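PDB 5L10: N-acylhomoserine lactone dependent regulatory protein from Burkholderia cenocepacia, which probably binds an N-acylhomoserine lactone through the ligand-binding domain in this chain and, as LuxR-family regulators do, DNA through a C-terminal domain absent here. Local coordinates for residues 38-43 against 59-64; 78-83 against 100-105; 117-122 against 131-136. One frame throughout, in Å; residues are numbered along the deposited sequence.

How the contacts relate
The three contacts follow one another along the chain, and none nests in or crosses another. Contact 1 comes first and closes the hairpin of strands 40-46 and 56-60, at one margin of the five-stranded antiparallel sheet. Contact 2 then closes a loop of 16 residues, bringing together the N-terminal ends of helices 80-87 and 103-111. Contact 3 closes the hairpin of strands 116-123 and 129-136 near the centre of the domain. Strand 40-46 lies beside 129-136, probably with backbone hydrogen bonds between them, so contacts 1 and 3 share the sheet. Contact 2 rests on it through Ile81 and Ile82, which pack on Ser119 and Val131.

Contact 1. Residues 38-43 against 59-64; sequences FRYCVY and VGNHPR
The ring of Tyr40 is covered on one face by Pro63, whose CD lies 3.5 Å from Tyr40 CE1, the two side chains crossing at about a right angle. On the opposite face the aliphatic CG of Arg39 sits over the ring centre. At the edge, in the ring plane, the carbonyl oxygen of Asn61 comes to 3.3 Å from Tyr40 CD1. A tyrosine suits this margin because its broad ring offers two faces to apolar cover. Val42 CG2 meets the His62 ring obliquely, 3.6 Å from His62 ND1, these side chains too crossing at about a right angle; beyond the contact, His62 NE2 is hydrogen-bonded to Glu67.

The backbones pair as antiparallel strands. Tyr43 N donates to Val59 O at 2.7 Å, and Val59 N returns a bond to Tyr43 O. Gly60 faces Val42 with phi at 166°, a conformation easily reached by glycine. One step on, Asn61 prolongs the ladder with its side chain, whose CG stands between backbone N and carbonyl carbon (chi1 54°). Asn61 OD1 takes Cys41 N on a lone pair at 2.6 Å. In return, Asn61 N donates to Cys41 O at 3.2 Å. The amide thus stands in for a strand carbonyl as the chain turns away toward Pro63, the N-cap of helix 64-72. Tyr43 and Cys41 face helices 143-169 and 22-35, Tyr43 OH bonding to His161. This is a beta hairpin at the margin of the alpha-beta-alpha sandwich characteristic of LuxR-type autoinducer-binding domains.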
ATOM      1  N   PHE A  38      -2.136  17.300  -8.022  1.00 30.98           N
ATOM      2  CA  PHE A  38      -1.738  17.679  -6.668  1.00 28.61           C
ATOM      3  C   PHE A  38      -0.464  18.510  -6.746  1.00 31.09           C
ATOM      4  O   PHE A  38       0.604  17.989  -7.083  1.00 32.11           O
ATOM      5  CB  PHE A  38      -1.525  16.444  -5.796  1.00 25.10           C
ATOM      6  CG  PHE A  38      -2.750  15.598  -5.636  1.00 26.12           C
ATOM      7  CD1 PHE A  38      -3.747  15.965  -4.749  1.00 29.72           C
ATOM      8  CD2 PHE A  38      -2.904  14.433  -6.370  1.00 23.66           C
ATOM      9  CE1 PHE A  38      -4.878  15.188  -4.598  1.00 30.72           C
ATOM     10  CE2 PHE A  38      -4.031  13.652  -6.225  1.00 23.09           C
ATOM     11  CZ  PHE A  38      -5.020  14.028  -5.338  1.00 27.07           C
ATOM     12  N   ARG A  39      -0.575  19.799  -6.422  1.00 29.00           N
ATOM     13  CA  ARG A  39       0.590  20.674  -6.481  1.00 28.26           C
ATOM     14  C   ARG A  39       1.650  20.259  -5.470  1.00 27.18           C
ATOM     15  O   ARG A  39       2.852  20.360  -5.741  1.00 32.69           O
ATOM     16  CB  ARG A  39       0.173  22.124  -6.242  1.00 31.66           C
ATOM     17  CG  ARG A  39       1.331  23.018  -5.864  1.00 32.97           C
ATOM     18  CD  ARG A  39       1.046  24.459  -6.151  1.00 42.43           C
ATOM     19  NE  ARG A  39       2.175  25.295  -5.770  1.00 54.32           N
ATOM     20  CZ  ARG A  39       2.361  26.533  -6.208  1.00 68.88           C
ATOM     21  NH1 ARG A  39       1.493  27.071  -7.052  1.00 76.60           N
ATOM     22  NH2 ARG A  39       3.418  27.229  -5.810  1.00 73.89           N
ATOM     23  N   TYR A  40       1.225  19.778  -4.307  1.00 23.51           N
ATOM     24  CA  TYR A  40       2.130  19.485  -3.205  1.00 25.44           C
ATOM     25  C   TYR A  40       2.094  18.004  -2.850  1.00 27.78           C
ATOM     26  O   TYR A  40       1.025  17.385  -2.806  1.00 30.34           O
ATOM     27  CB  TYR A  40       1.770  20.314  -1.989  1.00 23.83           C
ATOM     28  CG  TYR A  40       1.936  21.801  -2.190  1.00 29.04           C
ATOM     29  CD1 TYR A  40       3.197  22.369  -2.284  1.00 34.20           C
ATOM     30  CD2 TYR A  40       0.829  22.643  -2.257  1.00 29.07           C
ATOM     31  CE1 TYR A  40       3.356  23.733  -2.451  1.00 35.04           C
ATOM     32  CE2 TYR A  40       0.979  24.007  -2.414  1.00 28.52           C
ATOM     33  CZ  TYR A  40       2.245  24.544  -2.514  1.00 32.53           C
ATOM     34  OH  TYR A  40       2.402  25.899  -2.681  1.00 39.63           O
ATOM     35  N   CYS A  41       3.274  17.451  -2.583  1.00 26.59           N
ATOM     36  CA  CYS A  41       3.435  16.044  -2.240  1.00 23.74           C
ATOM     37  C   CYS A  41       4.395  15.950  -1.066  1.00 24.37           C
ATOM     38  O   CYS A  41       5.564  16.327  -1.188  1.00 30.36           O
ATOM     39  CB  CYS A  41       3.959  15.246  -3.437  1.00 22.38           C
ATOM     40  SG  CYS A  41       4.439  13.564  -3.037  1.00 30.95           S
ATOM     41  N   VAL A  42       3.906  15.456   0.067  1.00 17.38           N
ATOM     42  CA  VAL A  42       4.661  15.436   1.312  1.00 18.72           C
ATOM     43  C   VAL A  42       4.644  14.021   1.869  1.00 21.04           C
ATOM     44  O   VAL A  42       3.610  13.344   1.828  1.00 22.80           O
ATOM     45  CB  VAL A  42       4.075  16.424   2.343  1.00 24.65           C
ATOM     46  CG1 VAL A  42       4.975  16.528   3.564  1.00 29.44           C
ATOM     47  CG2 VAL A  42       3.850  17.786   1.716  1.00 25.63           C
ATOM     48  N   TYR A  43       5.784  13.576   2.399  1.00 20.30           N
ATOM     49  CA  TYR A  43       5.865  12.285   3.068  1.00 16.15           C
ATOM     50  C   TYR A  43       6.457  12.466   4.455  1.00 28.58           C
ATOM     51  O   TYR A  43       7.471  13.152   4.617  1.00 35.33           O
ATOM     52  CB  TYR A  43       6.701  11.274   2.278  1.00 15.51           C
ATOM     53  CG  TYR A  43       6.423   9.857   2.717  1.00 24.91           C
ATOM     54  CD1 TYR A  43       5.298   9.183   2.262  1.00 28.22           C
ATOM     55  CD2 TYR A  43       7.264   9.202   3.610  1.00 22.26           C
ATOM     56  CE1 TYR A  43       5.024   7.891   2.669  1.00 29.86           C
ATOM     57  CE2 TYR A  43       6.998   7.907   4.024  1.00 22.44           C
ATOM     58  CZ  TYR A  43       5.876   7.258   3.546  1.00 28.72           C
ATOM     59  OH  TYR A  43       5.597   5.973   3.947  1.00 35.51           O
ATOM     60  N   VAL A  59       9.754  14.918   4.268  1.00 37.32           N
ATOM     61  CA  VAL A  59      10.261  15.291   2.954  1.00 36.36           C
ATOM     62  C   VAL A  59       9.071  15.676   2.087  1.00 34.51           C
ATOM     63  O   VAL A  59       7.969  15.136   2.239  1.00 31.81           O
ATOM     64  CB  VAL A  59      11.086  14.162   2.294  1.00 29.88           C
ATOM     65  CG1 VAL A  59      12.279  13.804   3.161  1.00 32.80           C
ATOM     66  CG2 VAL A  59      10.225  12.938   2.044  1.00 30.06           C
ATOM     67  N   GLY A  60       9.289  16.626   1.187  1.00 28.21           N
ATOM     68  CA  GLY A  60       8.228  17.042   0.290  1.00 32.35           C
ATOM     69  C   GLY A  60       8.569  18.335  -0.412  1.00 33.87           C
ATOM     70  O   GLY A  60       9.569  18.994  -0.114  1.00 38.38           O
ATOM     71  N   ASN A  61       7.708  18.687  -1.370  1.00 28.21           N
ATOM     72  CA  ASN A  61       7.789  19.961  -2.072  1.00 28.89           C
ATOM     73  C   ASN A  61       6.812  20.989  -1.514  1.00 28.55           C
ATOM     74  O   ASN A  61       6.431  21.926  -2.224  1.00 36.08           O
ATOM     75  CB  ASN A  61       7.560  19.764  -3.574  1.00 29.55           C
ATOM     76  CG  ASN A  61       6.270  19.030  -3.886  1.00 28.95           C
ATOM     77  OD1 ASN A  61       5.354  18.975  -3.069  1.00 28.23           O
ATOM     78  ND2 ASN A  61       6.195  18.459  -5.084  1.00 29.68           N
ATOM     79  N   HIS A  62       6.397  20.823  -0.260  1.00 29.44           N
ATOM     80  CA  HIS A  62       5.527  21.766   0.425  1.00 29.43           C
ATOM     81  C   HIS A  62       6.243  23.100   0.628  1.00 35.50           C
ATOM     82  O   HIS A  62       7.465  23.187   0.493  1.00 38.33           O
ATOM     83  CB  HIS A  62       5.106  21.182   1.771  1.00 30.19           C
ATOM     84  CG  HIS A  62       6.262  20.756   2.620  1.00 36.66           C
ATOM     85  ND1 HIS A  62       6.924  19.564   2.425  1.00 37.63           N
ATOM     86  CD2 HIS A  62       6.891  21.373   3.648  1.00 40.57           C
ATOM     87  CE1 HIS A  62       7.905  19.458   3.305  1.00 40.65           C
ATOM     88  NE2 HIS A  62       7.906  20.543   4.059  1.00 44.07           N
ATOM     89  N   PRO A  63       5.502  24.164   0.954  1.00 35.71           N
ATOM     90  CA  PRO A  63       6.155  25.432   1.295  1.00 34.73           C
ATOM     91  C   PRO A  63       7.043  25.280   2.518  1.00 37.07           C
ATOM     92  O   PRO A  63       6.656  24.674   3.519  1.00 37.61           O
ATOM     93  CB  PRO A  63       4.978  26.374   1.574  1.00 31.81           C
ATOM     94  CG  PRO A  63       3.844  25.782   0.837  1.00 31.81           C
ATOM     95  CD  PRO A  63       4.038  24.306   0.928  1.00 29.54           C
ATOM     96  N   ARG A  64       8.245  25.848   2.425  1.00 32.68           N
ATOM     97  CA  ARG A  64       9.189  25.753   3.532  1.00 45.99           C
ATOM     98  C   ARG A  64       8.643  26.435   4.781  1.00 47.19           C
ATOM     99  O   ARG A  64       8.834  25.944   5.899  1.00 49.19           O
ATOM    100  CB  ARG A  64      10.529  26.360   3.123  1.00 49.92           C
ATOM    101  CG  ARG A  64      11.714  25.814   3.893  1.00 63.68           C
ATOM    102  CD  ARG A  64      13.017  26.123   3.171  1.00 79.56           C
ATOM    103  NE  ARG A  64      12.871  26.032   1.719  1.00 89.55           N
ATOM    104  CZ  ARG A  64      12.945  24.900   1.023  1.00 95.09           C
ATOM    105  NH1 ARG A  64      13.160  23.748   1.643  1.00 96.97           N
ATOM    106  NH2 ARG A  64      12.799  24.921  -0.295  1.00 95.43           N
TER

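Contact 2. Residues 78-83 against 100-105; sequences IDPIIK and PGDTAF
Pro80 and Phe105 reach toward each other tip to tip, the CD methylene of the proline poised over the middle of the phenyl face. Pro80 CD stands 3.4 Å from the centroid of the Phe105 ring, 9° off its normal, a CH-pi contact. Proline fits twice over: its rigid ring suits the first turn of helix 80-87, and its CD, bonded to nitrogen, is a somewhat polarised C-H donor. The CB of Phe105 already points toward segment 78-83, and CG, anti to the backbone N (chi1 178°), carries on from there.

Around the same ring, Ile81 CD1 lies at the edge, near its plane, 4.3 Å from Phe105 CE2. Asp79 approaches obliquely, its carboxylate turned 52° from the ring plane and its OD1 3.5 Å from Phe105 CZ. Tyr75 adds an edge-to-face partner from outside the two segments.

Asp102 passes Pro80 in the opposite sense, with OD2 3.4 Å from Pro80 CG. Its other oxygen is tied to the facing backbone by a water, which donates to Asp102 OD1 at 2.7 Å and to Ile78 O at 3.1 Å.

Both aspartates occupy N-cap positions, but they behave differently. Asp79 OD1 accepts weak bonds from Ile81 N, at 3.0 Å, and Ile82 N, whereas Asp102 makes no capping bond with its side chain. The other oxygen of the first, Asp79 OD2, is hydrogen-bonded to Tyr70 OH and weakly to a glycerol.

Asp79 and Pro80 probably correspond to the Asp-Pro pair of LuxR-type receptors, whose aspartate accepts the amide N-H of the acylhomoserine lactone. Its capping role and the aromatic wall beside it are therefore consistent with a carboxylate held in position at the pocket, probably stabilised as an anion by the helix N terminus.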
ATOM      1  N   ILE A  78      -0.075  17.192  17.850  1.00 57.23           N
ATOM      2  CA  ILE A  78      -1.528  17.273  17.751  1.00 56.53           C
ATOM      3  C   ILE A  78      -1.996  17.217  16.302  1.00 50.57           C
ATOM      4  O   ILE A  78      -3.112  17.647  15.991  1.00 57.73           O
ATOM      5  CB  ILE A  78      -2.035  18.558  18.439  1.00 53.79           C
ATOM      6  CG1 ILE A  78      -1.225  19.778  17.982  1.00 39.93           C
ATOM      7  CG2 ILE A  78      -1.952  18.418  19.949  1.00 53.50           C
ATOM      8  CD1 ILE A  78      -1.722  20.434  16.703  1.00 37.20           C
ATOM      9  N   ASP A  79      -1.156  16.696  15.407  1.00 43.85           N
ATOM     10  CA  ASP A  79      -1.481  16.664  13.984  1.00 44.68           C
ATOM     11  C   ASP A  79      -2.775  15.891  13.745  1.00 45.88           C
ATOM     12  O   ASP A  79      -2.812  14.667  13.919  1.00 50.57           O
ATOM     13  CB  ASP A  79      -0.333  16.043  13.183  1.00 47.02           C
ATOM     14  CG  ASP A  79      -0.461  16.277  11.681  1.00 52.02           C
ATOM     15  OD1 ASP A  79      -1.586  16.214  11.140  1.00 53.31           O
ATOM     16  OD2 ASP A  79       0.579  16.517  11.034  1.00 54.42           O
ATOM     17  N   PRO A  80      -3.845  16.571  13.325  1.00 40.64           N
ATOM     18  CA  PRO A  80      -5.133  15.882  13.147  1.00 38.25           C
ATOM     19  C   PRO A  80      -5.113  14.858  12.035  1.00 40.14           C
ATOM     20  O   PRO A  80      -5.800  13.832  12.134  1.00 51.68           O
ATOM     21  CB  PRO A  80      -6.108  17.027  12.830  1.00 39.35           C
ATOM     22  CG  PRO A  80      -5.346  18.301  13.096  1.00 42.26           C
ATOM     23  CD  PRO A  80      -3.907  17.981  12.919  1.00 38.88           C
ATOM     24  N   ILE A  81      -4.353  15.108  10.969  1.00 31.82           N
ATOM     25  CA  ILE A  81      -4.256  14.142   9.881  1.00 32.85           C
ATOM     26  C   ILE A  81      -3.587  12.862  10.367  1.00 36.37           C
ATOM     27  O   ILE A  81      -4.038  11.753  10.061  1.00 39.90           O
ATOM     28  CB  ILE A  81      -3.504  14.752   8.688  1.00 33.85           C
ATOM     29  CG1 ILE A  81      -4.207  16.017   8.205  1.00 37.42           C
ATOM     30  CG2 ILE A  81      -3.398  13.743   7.562  1.00 33.83           C
ATOM     31  CD1 ILE A  81      -3.360  16.855   7.273  1.00 40.08           C
ATOM     32  N   ILE A  82      -2.501  12.997  11.133  1.00 33.54           N
ATOM     33  CA  ILE A  82      -1.792  11.820  11.626  1.00 33.66           C
ATOM     34  C   ILE A  82      -2.707  10.986  12.512  1.00 41.25           C
ATOM     35  O   ILE A  82      -2.766   9.757  12.390  1.00 44.76           O
ATOM     36  CB  ILE A  82      -0.510  12.232  12.373  1.00 31.46           C
ATOM     37  CG1 ILE A  82       0.426  13.020  11.457  1.00 27.64           C
ATOM     38  CG2 ILE A  82       0.195  11.004  12.921  1.00 35.29           C
ATOM     39  CD1 ILE A  82       0.929  12.241  10.273  1.00 31.81           C
ATOM     40  N   LYS A  83      -3.447  11.647  13.408  1.00 45.79           N
ATOM     41  CA  LYS A  83      -4.352  10.925  14.299  1.00 52.05           C
ATOM     42  C   LYS A  83      -5.416  10.164  13.520  1.00 48.00           C
ATOM     43  O   LYS A  83      -5.875   9.108  13.968  1.00 52.20           O
ATOM     44  CB  LYS A  83      -5.015  11.893  15.282  1.00 61.45           C
ATOM     45  CG  LYS A  83      -4.048  12.789  16.055  1.00 72.41           C
ATOM     46  CD  LYS A  83      -3.044  11.988  16.874  1.00 79.00           C
ATOM     47  CE  LYS A  83      -2.128  12.900  17.685  1.00 80.42           C
ATOM     48  NZ  LYS A  83      -2.888  13.781  18.620  1.00 83.44           N
ATOM     49  N   PRO A 100     -13.188  20.286  11.768  1.00 61.26           N
ATOM     50  CA  PRO A 100     -13.548  20.708  13.127  1.00 62.37           C
ATOM     51  C   PRO A 100     -12.381  20.603  14.097  1.00 60.23           C
ATOM     52  O   PRO A 100     -11.593  19.656  14.065  1.00 57.82           O
ATOM     53  CB  PRO A 100     -14.662  19.721  13.502  1.00 64.49           C
ATOM     54  CG  PRO A 100     -14.304  18.472  12.759  1.00 62.01           C
ATOM     55  CD  PRO A 100     -13.608  18.903  11.485  1.00 57.21           C
ATOM     56  N   GLY A 101     -12.287  21.597  14.981  1.00 58.16           N
ATOM     57  CA  GLY A 101     -11.231  21.631  15.970  1.00 54.29           C
ATOM     58  C   GLY A 101      -9.875  21.933  15.349  1.00 62.30           C
ATOM     59  O   GLY A 101      -9.749  22.250  14.165  1.00 62.50           O
ATOM     60  N   ASP A 102      -8.845  21.821  16.192  1.00 56.15           N
ATOM     61  CA  ASP A 102      -7.455  22.057  15.798  1.00 51.40           C
ATOM     62  C   ASP A 102      -7.329  23.352  14.999  1.00 50.23           C
ATOM     63  O   ASP A 102      -6.705  23.406  13.937  1.00 43.79           O
ATOM     64  CB  ASP A 102      -6.900  20.869  15.014  1.00 51.62           C
ATOM     65  CG  ASP A 102      -7.067  19.554  15.753  1.00 57.55           C
ATOM     66  OD1 ASP A 102      -6.389  19.355  16.785  1.00 59.97           O
ATOM     67  OD2 ASP A 102      -7.866  18.712  15.292  1.00 59.14           O
ATOM     68  N   THR A 103      -7.944  24.411  15.533  1.00 55.02           N
ATOM     69  CA  THR A 103      -8.092  25.652  14.781  1.00 52.41           C
ATOM     70  C   THR A 103      -6.742  26.213  14.353  1.00 52.66           C
ATOM     71  O   THR A 103      -6.585  26.665  13.213  1.00 46.51           O
ATOM     72  CB  THR A 103      -8.863  26.670  15.616  1.00 55.38           C
ATOM     73  OG1 THR A 103     -10.071  26.068  16.098  1.00 55.37           O
ATOM     74  CG2 THR A 103      -9.216  27.890  14.779  1.00 56.27           C
ATOM     75  N   ALA A 104      -5.749  26.176  15.246  1.00 59.33           N
ATOM     76  CA  ALA A 104      -4.436  26.721  14.910  1.00 45.83           C
ATOM     77  C   ALA A 104      -3.770  25.925  13.794  1.00 46.96           C
ATOM     78  O   ALA A 104      -3.102  26.501  12.928  1.00 47.65           O
ATOM     79  CB  ALA A 104      -3.544  26.747  16.149  1.00 47.43           C
ATOM     80  N   PHE A 105      -3.941  24.602  13.796  1.00 43.86           N
ATOM     81  CA  PHE A 105      -3.300  23.767  12.786  1.00 39.16           C
ATOM     82  C   PHE A 105      -3.827  24.091  11.394  1.00 38.61           C
ATOM     83  O   PHE A 105      -3.060  24.425  10.483  1.00 37.87           O
ATOM     84  CB  PHE A 105      -3.519  22.291  13.123  1.00 37.07           C
ATOM     85  CG  PHE A 105      -2.931  21.340  12.120  1.00 38.12           C
ATOM     86  CD1 PHE A 105      -1.625  20.899  12.248  1.00 39.91           C
ATOM     87  CD2 PHE A 105      -3.690  20.871  11.060  1.00 39.52           C
ATOM     88  CE1 PHE A 105      -1.083  20.013  11.334  1.00 35.79           C
ATOM     89  CE2 PHE A 105      -3.154  19.986  10.141  1.00 36.11           C
ATOM     90  CZ  PHE A 105      -1.849  19.557  10.280  1.00 35.69           C
TER
HETATM   91  O   HOH W   1      -5.510  17.000  17.846  1.00 26.81           O

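Contact 3. Residues 117-122 against 131-136; sequences GWSHGG and VLTLVR
Trp118 and Leu134 form the dense side of this hairpin, lying side by side and pointing the same way, with Trp118 CE3 3.9 Å from Leu134 CD1. Leu132 CD2 adds to the apolar surface at the edge of the indole, 4.3 Å from Trp118 CZ3. Large hydrophobic groups suit this face because helix 143-169 covers it. His120 shares the face and meets His158 of the second subunit.

Beneath them the strands run almost antiparallel, at 174°, and two reciprocal pairs of backbone bonds join Trp118 to Leu134 and His120 to Leu132; Leu134 N reaches Trp118 O at 2.7 Å with an N-H...O angle of 175°.

The other face is lighter. Gly117 and Gly121 bring no side chains to it, and Gly121 is partly exposed. Between the Gly117-Val135 and Gly121-Val131 pairs, Ser119 OG and Thr133 OG1 share a hydrogen bond of 2.9 Å, helix 80-87 packing nearby.

Each hydroxyl has a further partner, Ser119 OG the indole NE1 of Trp94 and Thr133 OG1 a glycerol oxygen. The chemistry is two-sided: a largely apolar face, with His120 at one end, against helix 143-169, and a polar Ser-Thr pair set among valines and glycines, consistent with the wall of a ligand pocket.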
ATOM      1  N   GLY A 117      -6.527  18.031   0.737  1.00 34.12           N
ATOM      2  CA  GLY A 117      -5.513  17.004   0.851  1.00 29.20           C
ATOM      3  C   GLY A 117      -6.063  15.595   0.784  1.00 31.45           C
ATOM      4  O   GLY A 117      -7.227  15.343   1.105  1.00 21.48           O
ATOM      5  N   TRP A 118      -5.201  14.677   0.362  1.00 30.78           N
ATOM      6  CA  TRP A 118      -5.454  13.242   0.359  1.00 27.99           C
ATOM      7  C   TRP A 118      -4.290  12.613   1.113  1.00 29.01           C
ATOM      8  O   TRP A 118      -3.136  12.742   0.689  1.00 27.51           O
ATOM      9  CB  TRP A 118      -5.552  12.715  -1.075  1.00 27.57           C
ATOM     10  CG  TRP A 118      -5.866  11.258  -1.223  1.00 31.30           C
ATOM     11  CD1 TRP A 118      -7.087  10.709  -1.479  1.00 36.50           C
ATOM     12  CD2 TRP A 118      -4.941  10.165  -1.155  1.00 33.91           C
ATOM     13  NE1 TRP A 118      -6.985   9.341  -1.562  1.00 36.60           N
ATOM     14  CE2 TRP A 118      -5.677   8.982  -1.367  1.00 39.83           C
ATOM     15  CE3 TRP A 118      -3.563  10.071  -0.932  1.00 41.30           C
ATOM     16  CZ2 TRP A 118      -5.081   7.714  -1.361  1.00 47.66           C
ATOM     17  CZ3 TRP A 118      -2.971   8.812  -0.926  1.00 50.00           C
ATOM     18  CH2 TRP A 118      -3.732   7.651  -1.141  1.00 48.31           C
ATOM     19  N   SER A 119      -4.573  11.971   2.244  1.00 18.10           N
ATOM     20  CA  SER A 119      -3.521  11.422   3.089  1.00 22.19           C
ATOM     21  C   SER A 119      -3.768   9.947   3.371  1.00 22.63           C
ATOM     22  O   SER A 119      -4.898   9.543   3.663  1.00 25.14           O
ATOM     23  CB  SER A 119      -3.419  12.186   4.412  1.00 18.66           C
ATOM     24  OG  SER A 119      -2.929  13.499   4.212  1.00 17.78           O
ATOM     25  N   HIS A 120      -2.704   9.146   3.295  1.00 22.66           N
ATOM     26  CA  HIS A 120      -2.788   7.727   3.620  1.00 21.98           C
ATOM     27  C   HIS A 120      -1.572   7.289   4.426  1.00 19.92           C
ATOM     28  O   HIS A 120      -0.434   7.627   4.086  1.00 18.98           O
ATOM     29  CB  HIS A 120      -2.898   6.859   2.365  1.00 19.48           C
ATOM     30  CG  HIS A 120      -2.952   5.396   2.667  1.00 28.22           C
ATOM     31  ND1 HIS A 120      -4.129   4.739   2.953  1.00 33.55           N
ATOM     32  CD2 HIS A 120      -1.970   4.472   2.774  1.00 27.60           C
ATOM     33  CE1 HIS A 120      -3.870   3.468   3.202  1.00 28.87           C
ATOM     34  NE2 HIS A 120      -2.568   3.280   3.094  1.00 31.37           N
ATOM     35  N   GLY A 121      -1.817   6.511   5.478  1.00 22.36           N
ATOM     36  CA  GLY A 121      -0.772   6.062   6.382  1.00 30.15           C
ATOM     37  C   GLY A 121      -0.450   4.587   6.218  1.00 31.80           C
ATOM     38  O   GLY A 121      -1.332   3.778   5.924  1.00 39.28           O
ATOM     39  N   GLY A 122       0.817   4.243   6.423  1.00 29.16           N
ATOM     40  CA  GLY A 122       1.267   2.868   6.294  1.00 30.85           C
ATOM     41  C   GLY A 122       2.286   2.519   7.359  1.00 31.16           C
ATOM     42  O   GLY A 122       3.046   3.370   7.830  1.00 32.70           O
ATOM     43  N   VAL A 131       3.359   8.437   6.271  1.00 21.85           N
ATOM     44  CA  VAL A 131       2.154   9.112   5.807  1.00 21.57           C
ATOM     45  C   VAL A 131       2.479   9.824   4.504  1.00 24.21           C
ATOM     46  O   VAL A 131       3.332  10.721   4.478  1.00 27.13           O
ATOM     47  CB  VAL A 131       1.628  10.105   6.853  1.00 16.68           C
ATOM     48  CG1 VAL A 131       0.462  10.897   6.285  1.00 16.67           C
ATOM     49  CG2 VAL A 131       1.216   9.363   8.111  1.00 17.90           C
ATOM     50  N   LEU A 132       1.798   9.430   3.430  1.00 21.88           N
ATOM     51  CA  LEU A 132       1.851  10.152   2.167  1.00 21.30           C
ATOM     52  C   LEU A 132       0.679  11.116   2.109  1.00 23.17           C
ATOM     53  O   LEU A 132      -0.468  10.720   2.339  1.00 23.20           O
ATOM     54  CB  LEU A 132       1.802   9.201   0.970  1.00 17.69           C
ATOM     55  CG  LEU A 132       1.722   9.902  -0.393  1.00 16.02           C
ATOM     56  CD1 LEU A 132       3.039  10.596  -0.743  1.00 14.88           C
ATOM     57  CD2 LEU A 132       1.311   8.929  -1.489  1.00 15.29           C
ATOM     58  N   THR A 133       0.969  12.378   1.807  1.00 24.34           N
ATOM     59  CA  THR A 133      -0.044  13.425   1.773  1.00 23.27           C
ATOM     60  C   THR A 133       0.034  14.136   0.430  1.00 22.22           C
ATOM     61  O   THR A 133       1.092  14.657   0.061  1.00 17.25           O
ATOM     62  CB  THR A 133       0.155  14.409   2.928  1.00 26.15           C
ATOM     63  OG1 THR A 133      -0.052  13.729   4.172  1.00 26.02           O
ATOM     64  CG2 THR A 133      -0.820  15.551   2.829  1.00 27.48           C
ATOM     65  N   LEU A 134      -1.078  14.141  -0.301  1.00 16.12           N
ATOM     66  CA  LEU A 134      -1.183  14.813  -1.591  1.00 23.44           C
ATOM     67  C   LEU A 134      -2.137  15.989  -1.440  1.00 22.29           C
ATOM     68  O   LEU A 134      -3.306  15.802  -1.084  1.00 24.92           O
ATOM     69  CB  LEU A 134      -1.681  13.851  -2.669  1.00 19.52           C
ATOM     70  CG  LEU A 134      -0.915  12.537  -2.786  1.00 16.29           C
ATOM     71  CD1 LEU A 134      -1.526  11.661  -3.867  1.00 18.86           C
ATOM     72  CD2 LEU A 134       0.558  12.804  -3.056  1.00 16.14           C
ATOM     73  N   VAL A 135      -1.644  17.196  -1.704  1.00 21.79           N
ATOM     74  CA  VAL A 135      -2.415  18.409  -1.459  1.00 27.99           C
ATOM     75  C   VAL A 135      -2.480  19.244  -2.729  1.00 23.99           C
ATOM     76  O   VAL A 135      -1.477  19.403  -3.435  1.00 22.99           O
ATOM     77  CB  VAL A 135      -1.819  19.242  -0.306  1.00 27.28           C
ATOM     78  CG1 VAL A 135      -2.799  20.317   0.117  1.00 29.11           C
ATOM     79  CG2 VAL A 135      -1.465  18.351   0.868  1.00 18.88           C
ATOM     80  N   ARG A 136      -3.665  19.773  -3.015  1.00 28.91           N
ATOM     81  CA  ARG A 136      -3.856  20.798  -4.030  1.00 37.97           C
ATOM     82  C   ARG A 136      -4.310  22.088  -3.357  1.00 36.93           C
ATOM     83  O   ARG A 136      -4.959  22.064  -2.307  1.00 35.30           O
ATOM     84  CB  ARG A 136      -4.875  20.358  -5.089  1.00 38.20           C
ATOM     85  CG  ARG A 136      -5.874  19.326  -4.601  1.00 30.05           C
ATOM     86  CD  ARG A 136      -6.606  18.702  -5.771  1.00 26.75           C
ATOM     87  NE  ARG A 136      -7.501  19.654  -6.417  1.00 35.04           N
ATOM     88  CZ  ARG A 136      -8.037  19.477  -7.619  1.00 45.44           C
ATOM     89  NH1 ARG A 136      -7.757  18.384  -8.314  1.00 47.56           N
ATOM     90  NH2 ARG A 136      -8.845  20.395  -8.131  1.00 55.75           N
TER